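Endonuclease V (Homo sapiens, PDB 6OZE) probably cleaves RNA at or near inosine in a metal-ion-dependent reaction, as an endoribonuclease of the RNase H clan. Local coordinates at residues A[10-13]-A[14-18]. The protein carries 4 engineered substitutions. Residues are numbered along the deposited sequence; the frame is centred on the assembly and turned at random.
Sequences KREQ and ARLKA
Glu12 and Arg15, three residues apart on helix 3-17, lie side by side and join in a two-pronged salt bridge. Arg15 meets the carboxylate side-on: NE reaches Glu12 OE1 at 2.7 Å, and NH2 reaches the syn lone pair of Glu12 OE2 at 2.9 Å in a nearly straight bond. These two bonds, one to each oxygen, limit the turning of both flat groups, whose planes lie 26° apart. The CB bond of Glu12 points away from residues 14-18, and the bend at chi2 (68°) brings the carboxylate nearer to them. Leu16, one turn on from Glu12, packs against the pair: its CD2 sits over one guanidinium face, offset toward the rim, and its CD1 lies 3.7 Å from Glu12 OE2. With an alanine here in place of Glu12, the Arg15 guanidinium would probably lose its carboxylate mate and turn more freely. The packed side of the helix holds Leu16, against Phe128, and Gln13, against Phe87 and Phe90, with the Gln13 amide bonded through NE2 to Gly86 O. Arg11, Ala14 and Arg15 belong to the solvent side, where Ala14 N bonds Lys10 O at 3.0 Å. Lys17 N bonds Gln13 O at 2.8 Å. Such i to i+4 backbone bonds, with an i to i+3 Glu-Arg salt bridge, are typical of an alpha-helix; buried Leu16 and Gln13 against exposed Arg11, Ala14 and Arg15 make this N-terminal one amphipathic, packed beside helix 89-106.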
loop_
_atom_site.group_PDB
_atom_site.type_symbol
_atom_site.label_atom_id
_atom_site.label_comp_id
_atom_site.label_asym_id
_atom_site.label_seq_id
_atom_site.Cartn_x
_atom_site.Cartn_y
_atom_site.Cartn_z
ATOM N N LYS A 10 7.684 -2.934 -18.850
ATOM C CA LYS A 10 8.652 -3.756 -18.132
ATOM C C LYS A 10 9.969 -3.019 -17.957
ATOM O O LYS A 10 10.584 -3.062 -16.884
ATOM C CB LYS A 10 8.887 -5.064 -18.886
ATOM C CG LYS A 10 7.774 -6.083 -18.742
ATOM C CD LYS A 10 8.068 -7.303 -19.610
ATOM C CE LYS A 10 6.869 -8.229 -19.708
ATOM N NZ LYS A 10 7.151 -9.353 -20.646
ATOM N N ARG A 11 10.423 -2.341 -19.009
ATOM C CA ARG A 11 11.683 -1.618 -18.924
ATOM C C ARG A 11 11.586 -0.462 -17.933
ATOM O O ARG A 11 12.551 -0.163 -17.218
ATOM C CB ARG A 11 12.067 -1.120 -20.317
ATOM C CG ARG A 11 13.533 -0.865 -20.466
ATOM C CD ARG A 11 13.777 0.551 -20.897
ATOM N NE ARG A 11 13.991 0.654 -22.331
ATOM C CZ ARG A 11 14.537 1.710 -22.918
ATOM N NH1 ARG A 11 14.921 2.748 -22.188
ATOM N NH2 ARG A 11 14.701 1.725 -24.230
ATOM N N GLU A 12 10.430 0.201 -17.870
ATOM C CA GLU A 12 10.262 1.291 -16.916
ATOM C C GLU A 12 10.182 0.765 -15.483
ATOM O O GLU A 12 10.700 1.397 -14.554
ATOM C CB GLU A 12 9.021 2.112 -17.291
ATOM C CG GLU A 12 8.656 3.241 -16.330
ATOM C CD GLU A 12 9.657 4.391 -16.316
ATOM O OE1 GLU A 12 10.716 4.283 -16.970
ATOM O OE2 GLU A 12 9.376 5.401 -15.630
ATOM N N GLN A 13 9.535 -0.388 -15.276
ATOM C CA GLN A 13 9.573 -0.998 -13.952
ATOM C C GLN A 13 11.006 -1.292 -13.540
ATOM O O GLN A 13 11.401 -1.007 -12.406
ATOM C CB GLN A 13 8.757 -2.288 -13.942
ATOM C CG GLN A 13 7.267 -2.051 -13.952
ATOM C CD GLN A 13 6.489 -3.353 -13.951
ATOM O OE1 GLN A 13 6.895 -4.324 -14.583
ATOM N NE2 GLN A 13 5.360 -3.370 -13.249
ATOM N N ALA A 14 11.810 -1.830 -14.462
ATOM C CA ALA A 14 13.206 -2.126 -14.152
ATOM C C ALA A 14 13.979 -0.851 -13.845
ATOM O O ALA A 14 14.783 -0.814 -12.906
ATOM C CB ALA A 14 13.858 -2.894 -15.305
ATOM N N ARG A 15 13.735 0.215 -14.618
ATOM C CA ARG A 15 14.422 1.479 -14.365
ATOM C C ARG A 15 14.129 1.981 -12.963
ATOM O O ARG A 15 15.034 2.405 -12.235
ATOM C CB ARG A 15 13.970 2.535 -15.382
ATOM C CG ARG A 15 14.666 3.896 -15.207
ATOM C CD ARG A 15 14.209 4.929 -16.255
ATOM N NE ARG A 15 12.905 5.525 -15.923
ATOM C CZ ARG A 15 12.749 6.740 -15.394
ATOM N NH1 ARG A 15 13.808 7.488 -15.107
ATOM N NH2 ARG A 15 11.532 7.223 -15.173
ATOM N N LEU A 16 12.859 1.965 -12.586
ATOM C CA LEU A 16 12.457 2.530 -11.307
ATOM C C LEU A 16 12.819 1.613 -10.144
ATOM O O LEU A 16 13.176 2.098 -9.064
ATOM C CB LEU A 16 10.956 2.819 -11.319
ATOM C CG LEU A 16 10.530 3.872 -12.349
ATOM C CD1 LEU A 16 9.031 4.077 -12.243
ATOM C CD2 LEU A 16 11.269 5.169 -12.105
ATOM N N LYS A 17 12.746 0.290 -10.347
ATOM C CA LYS A 17 13.069 -0.652 -9.272
ATOM C C LYS A 17 14.502 -0.482 -8.792
ATOM O O LYS A 17 14.805 -0.756 -7.620
ATOM C CB LYS A 17 12.848 -2.087 -9.751
ATOM C CG LYS A 17 13.104 -3.173 -8.701
ATOM C CD LYS A 17 12.890 -4.551 -9.305
ATOM C CE LYS A 17 13.038 -5.650 -8.263
ATOM N NZ LYS A 17 12.810 -6.999 -8.861
ATOM N N ALA A 18 15.401 -0.053 -9.680
ATOM C CA ALA A 18 16.786 0.169 -9.296
ATOM C C ALA A 18 16.928 1.291 -8.276
ATOM O O ALA A 18 17.983 1.403 -7.641
ATOM C CB ALA A 18 17.641 0.454 -10.531
#